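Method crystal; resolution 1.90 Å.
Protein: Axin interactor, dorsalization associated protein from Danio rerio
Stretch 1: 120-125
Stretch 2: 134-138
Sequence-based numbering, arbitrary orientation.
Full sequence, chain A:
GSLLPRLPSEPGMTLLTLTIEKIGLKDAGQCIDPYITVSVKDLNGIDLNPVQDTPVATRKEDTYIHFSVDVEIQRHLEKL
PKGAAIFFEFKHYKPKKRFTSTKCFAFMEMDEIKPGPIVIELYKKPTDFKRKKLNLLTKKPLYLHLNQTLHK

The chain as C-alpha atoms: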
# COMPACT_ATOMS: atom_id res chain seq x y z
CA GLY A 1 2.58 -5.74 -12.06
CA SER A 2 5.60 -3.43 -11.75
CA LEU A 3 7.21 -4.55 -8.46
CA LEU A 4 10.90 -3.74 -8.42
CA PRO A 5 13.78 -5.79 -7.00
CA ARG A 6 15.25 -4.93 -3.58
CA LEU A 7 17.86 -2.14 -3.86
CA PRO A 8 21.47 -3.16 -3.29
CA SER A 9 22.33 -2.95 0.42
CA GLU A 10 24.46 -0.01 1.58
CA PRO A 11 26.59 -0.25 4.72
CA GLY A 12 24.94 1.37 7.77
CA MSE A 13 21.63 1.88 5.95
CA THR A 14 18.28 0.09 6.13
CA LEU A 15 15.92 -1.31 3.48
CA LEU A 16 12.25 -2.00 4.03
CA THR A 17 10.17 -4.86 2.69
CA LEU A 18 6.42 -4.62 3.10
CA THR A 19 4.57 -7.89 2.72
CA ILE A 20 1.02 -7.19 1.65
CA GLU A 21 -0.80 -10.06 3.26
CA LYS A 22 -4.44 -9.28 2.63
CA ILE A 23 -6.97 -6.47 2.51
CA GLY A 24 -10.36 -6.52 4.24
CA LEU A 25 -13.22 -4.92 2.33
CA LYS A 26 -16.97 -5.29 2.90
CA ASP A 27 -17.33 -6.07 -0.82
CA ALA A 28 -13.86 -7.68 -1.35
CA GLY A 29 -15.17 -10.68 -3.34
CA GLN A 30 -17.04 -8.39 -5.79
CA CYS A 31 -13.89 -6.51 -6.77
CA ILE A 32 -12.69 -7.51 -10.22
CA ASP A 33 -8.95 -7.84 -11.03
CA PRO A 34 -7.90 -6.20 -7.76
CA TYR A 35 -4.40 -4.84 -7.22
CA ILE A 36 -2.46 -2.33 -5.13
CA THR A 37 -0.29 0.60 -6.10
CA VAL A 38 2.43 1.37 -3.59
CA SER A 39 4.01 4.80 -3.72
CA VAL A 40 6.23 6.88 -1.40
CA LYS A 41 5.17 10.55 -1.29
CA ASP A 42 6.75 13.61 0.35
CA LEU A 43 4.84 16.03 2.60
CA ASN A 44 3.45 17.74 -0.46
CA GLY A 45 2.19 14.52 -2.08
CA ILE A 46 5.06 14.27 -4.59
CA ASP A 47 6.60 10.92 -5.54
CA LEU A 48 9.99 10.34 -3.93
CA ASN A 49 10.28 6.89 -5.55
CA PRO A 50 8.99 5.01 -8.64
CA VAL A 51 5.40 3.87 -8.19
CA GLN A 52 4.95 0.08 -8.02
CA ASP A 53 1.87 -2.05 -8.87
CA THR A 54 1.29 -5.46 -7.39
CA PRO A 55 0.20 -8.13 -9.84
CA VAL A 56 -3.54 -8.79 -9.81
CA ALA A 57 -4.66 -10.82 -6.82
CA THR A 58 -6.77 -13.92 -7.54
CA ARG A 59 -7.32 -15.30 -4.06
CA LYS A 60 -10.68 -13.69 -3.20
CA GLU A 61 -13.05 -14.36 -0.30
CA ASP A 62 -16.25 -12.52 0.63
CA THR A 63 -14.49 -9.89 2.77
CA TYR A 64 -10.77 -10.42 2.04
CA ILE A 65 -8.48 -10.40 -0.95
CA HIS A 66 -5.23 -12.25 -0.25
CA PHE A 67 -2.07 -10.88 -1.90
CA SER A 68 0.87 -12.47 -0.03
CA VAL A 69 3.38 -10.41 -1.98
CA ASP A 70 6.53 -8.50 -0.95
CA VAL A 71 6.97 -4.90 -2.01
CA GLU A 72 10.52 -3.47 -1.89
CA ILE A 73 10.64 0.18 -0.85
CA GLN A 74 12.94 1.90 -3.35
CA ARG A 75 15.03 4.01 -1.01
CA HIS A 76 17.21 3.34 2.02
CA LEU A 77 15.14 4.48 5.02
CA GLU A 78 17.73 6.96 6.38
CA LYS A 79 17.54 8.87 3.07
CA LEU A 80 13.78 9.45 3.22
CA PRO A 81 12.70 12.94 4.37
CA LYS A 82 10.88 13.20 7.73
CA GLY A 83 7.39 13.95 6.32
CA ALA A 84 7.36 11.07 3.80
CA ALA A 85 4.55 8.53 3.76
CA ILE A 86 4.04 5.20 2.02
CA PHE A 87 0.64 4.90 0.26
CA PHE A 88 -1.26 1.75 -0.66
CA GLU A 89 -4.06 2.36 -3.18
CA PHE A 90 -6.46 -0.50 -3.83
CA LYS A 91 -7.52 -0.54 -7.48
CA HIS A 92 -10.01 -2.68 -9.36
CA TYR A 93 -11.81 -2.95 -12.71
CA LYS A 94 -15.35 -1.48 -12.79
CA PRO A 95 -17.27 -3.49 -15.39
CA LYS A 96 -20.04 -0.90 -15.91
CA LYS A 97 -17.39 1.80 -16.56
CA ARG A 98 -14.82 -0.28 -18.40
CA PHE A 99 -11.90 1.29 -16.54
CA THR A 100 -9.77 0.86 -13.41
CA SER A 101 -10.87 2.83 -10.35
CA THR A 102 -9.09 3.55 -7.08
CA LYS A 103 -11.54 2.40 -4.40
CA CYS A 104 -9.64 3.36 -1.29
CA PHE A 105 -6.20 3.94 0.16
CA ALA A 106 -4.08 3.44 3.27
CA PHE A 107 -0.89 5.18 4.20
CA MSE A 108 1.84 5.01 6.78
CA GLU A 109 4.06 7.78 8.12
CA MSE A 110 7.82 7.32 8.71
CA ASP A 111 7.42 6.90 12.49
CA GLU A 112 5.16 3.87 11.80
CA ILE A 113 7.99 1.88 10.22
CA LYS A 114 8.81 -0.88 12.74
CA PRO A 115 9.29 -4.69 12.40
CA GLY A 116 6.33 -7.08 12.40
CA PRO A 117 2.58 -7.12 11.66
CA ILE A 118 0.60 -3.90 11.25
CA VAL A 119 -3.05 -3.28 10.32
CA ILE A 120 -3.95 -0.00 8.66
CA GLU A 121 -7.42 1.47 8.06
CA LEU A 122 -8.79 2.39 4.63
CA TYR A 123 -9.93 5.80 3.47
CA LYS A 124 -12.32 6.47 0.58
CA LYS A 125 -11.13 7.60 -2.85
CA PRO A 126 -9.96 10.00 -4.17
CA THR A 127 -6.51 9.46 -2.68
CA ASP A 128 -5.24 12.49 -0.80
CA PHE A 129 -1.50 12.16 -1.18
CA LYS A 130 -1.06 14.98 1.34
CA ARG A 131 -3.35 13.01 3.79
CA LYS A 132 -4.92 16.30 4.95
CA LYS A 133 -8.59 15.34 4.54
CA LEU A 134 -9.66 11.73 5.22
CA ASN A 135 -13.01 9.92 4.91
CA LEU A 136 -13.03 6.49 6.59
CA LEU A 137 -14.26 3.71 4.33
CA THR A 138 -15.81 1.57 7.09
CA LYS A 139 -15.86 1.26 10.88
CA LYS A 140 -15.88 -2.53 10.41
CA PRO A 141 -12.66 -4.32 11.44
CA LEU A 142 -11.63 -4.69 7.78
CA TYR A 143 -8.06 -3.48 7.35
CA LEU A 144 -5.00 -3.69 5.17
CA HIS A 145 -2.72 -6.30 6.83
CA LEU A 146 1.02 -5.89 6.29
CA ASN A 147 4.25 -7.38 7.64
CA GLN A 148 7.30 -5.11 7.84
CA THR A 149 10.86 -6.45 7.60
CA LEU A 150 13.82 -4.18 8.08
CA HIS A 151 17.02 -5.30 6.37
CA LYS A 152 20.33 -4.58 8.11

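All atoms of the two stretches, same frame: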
# COMPACT_ATOMS: atom_id res chain seq x y z
N ILE A 120 -3.75 -1.40 8.96
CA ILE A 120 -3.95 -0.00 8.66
C ILE A 120 -5.35 0.14 8.05
O ILE A 120 -5.76 -0.66 7.19
CB ILE A 120 -2.94 0.52 7.61
CG1 ILE A 120 -1.48 0.28 8.02
CG2 ILE A 120 -3.19 2.02 7.36
CD1 ILE A 120 -0.48 0.57 6.90
N GLU A 121 -6.06 1.16 8.53
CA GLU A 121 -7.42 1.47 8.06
C GLU A 121 -7.46 2.06 6.65
O GLU A 121 -6.48 2.67 6.16
CB GLU A 121 -8.11 2.43 9.06
CG GLU A 121 -7.64 3.91 8.97
CD GLU A 121 -6.37 4.21 9.78
OE1 GLU A 121 -5.63 3.28 10.15
OE2 GLU A 121 -6.10 5.41 10.01
N LEU A 122 -8.61 1.90 5.99
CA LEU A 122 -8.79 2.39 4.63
C LEU A 122 -9.63 3.66 4.59
O LEU A 122 -10.63 3.77 5.30
CB LEU A 122 -9.44 1.32 3.73
CG LEU A 122 -8.38 0.20 3.73
CD1 LEU A 122 -8.91 -1.18 3.86
CD2 LEU A 122 -7.33 0.38 2.66
N TYR A 123 -9.22 4.56 3.70
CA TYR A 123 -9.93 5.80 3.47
C TYR A 123 -10.48 5.81 2.06
O TYR A 123 -9.87 5.23 1.17
CB TYR A 123 -8.97 6.98 3.69
CG TYR A 123 -8.60 7.08 5.15
CD1 TYR A 123 -9.54 7.50 6.09
CD2 TYR A 123 -7.34 6.67 5.61
CE1 TYR A 123 -9.25 7.56 7.44
CE2 TYR A 123 -7.03 6.71 6.97
CZ TYR A 123 -8.00 7.15 7.88
OH TYR A 123 -7.69 7.23 9.22
N LYS A 124 -11.62 6.45 1.87
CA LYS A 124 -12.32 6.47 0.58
C LYS A 124 -11.52 7.27 -0.45
O LYS A 124 -10.86 8.28 -0.11
CB LYS A 124 -13.70 7.11 0.74
CG LYS A 124 -14.65 6.42 1.67
CD LYS A 124 -15.96 7.18 1.75
CE LYS A 124 -17.05 6.34 2.45
NZ LYS A 124 -18.24 7.17 2.87
N LYS A 125 -11.57 6.82 -1.70
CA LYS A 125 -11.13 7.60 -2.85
C LYS A 125 -11.86 8.96 -2.85
O LYS A 125 -12.94 9.07 -2.24
CB LYS A 125 -11.45 6.85 -4.17
CG LYS A 125 -12.90 6.43 -4.35
CD LYS A 125 -13.69 7.33 -5.32
CE LYS A 125 -13.09 7.33 -6.71
NZ LYS A 125 -13.05 5.95 -7.28
N LEU A 134 -9.44 13.19 5.26
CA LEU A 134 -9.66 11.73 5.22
C LEU A 134 -11.11 11.33 5.54
O LEU A 134 -11.69 11.79 6.52
CB LEU A 134 -8.68 11.02 6.18
CG LEU A 134 -7.19 11.37 6.00
CD1 LEU A 134 -6.32 10.80 7.10
CD2 LEU A 134 -6.67 10.90 4.60
N ASN A 135 -11.66 10.43 4.72
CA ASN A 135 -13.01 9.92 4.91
C ASN A 135 -12.89 8.42 5.07
O ASN A 135 -12.44 7.74 4.16
CB ASN A 135 -13.88 10.28 3.71
CG ASN A 135 -13.90 11.80 3.44
OD1 ASN A 135 -13.45 12.26 2.39
ND2 ASN A 135 -14.35 12.56 4.42
N LEU A 136 -13.21 7.92 6.26
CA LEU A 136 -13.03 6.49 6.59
C LEU A 136 -13.96 5.66 5.74
O LEU A 136 -15.16 5.96 5.63
CB LEU A 136 -13.29 6.25 8.08
CG LEU A 136 -12.97 4.84 8.63
CD1 LEU A 136 -11.49 4.56 8.52
CD2 LEU A 136 -13.39 4.73 10.10
N LEU A 137 -13.44 4.58 5.15
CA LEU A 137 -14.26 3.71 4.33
C LEU A 137 -15.34 2.96 5.14
O LEU A 137 -16.51 2.91 4.76
CB LEU A 137 -13.37 2.72 3.54
CG LEU A 137 -14.07 1.81 2.53
CD1 LEU A 137 -14.65 2.59 1.39
CD2 LEU A 137 -13.09 0.77 2.00
N THR A 138 -14.92 2.35 6.26
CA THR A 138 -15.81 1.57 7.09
C THR A 138 -15.29 1.57 8.52
O THR A 138 -14.09 1.74 8.76
CB THR A 138 -15.95 0.11 6.58
OG1 THR A 138 -16.90 -0.59 7.41
CG2 THR A 138 -14.60 -0.63 6.60
O HOH W 1 -12.11 1.82 6.51
O HOH W 2 -10.45 9.95 2.10
O HOH W 3 -16.70 8.15 5.12
O HOH W 4 -13.18 11.01 -0.16

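This is a one-bridge backbone clasp, two hydrogen bonds wide, extended by water and padded by leucines, a tyrosine and the aliphatic part of a lysine. Tyr 123 and Leu 136 pair through their backbones as a single bridge, CA to CA 4.5 Å, and the end-to-end directions of the touching segments differ by 97°. Its two bonds flank Tyr 123: Leu 137 N donates to Leu 122 O at 2.9 Å, and Lys 124 N to Asn 135 O at 2.8 Å, both nearly linear. Tyr 123 CA also lies 3.2 Å from Asn 135 O.

Water carries the pairing beyond the bridge. Water 1 donates to Leu 122 O and accepts from Thr 138 N; water 2 donates to Lys 124 O and accepts from Asn 135 N.

The side chains supply the apolar cover. Leu 134 CB sits over one face of the Tyr 123 ring, 3.9 Å from its centroid, a CH-pi contact, and Leu 136 CD1 reaches Tyr 123 CE1 at 3.9 Å. Tyr 123 OH donates to Glu 121 OE2 at 2.5 Å, tethering the ring within its own stretch. Lys 124 lays its CG 3.8 Å from Leu 137 CD1, while its NZ donates to water 3, which donates to Leu 136 O: methylenes pack, and the charge stays hydrated.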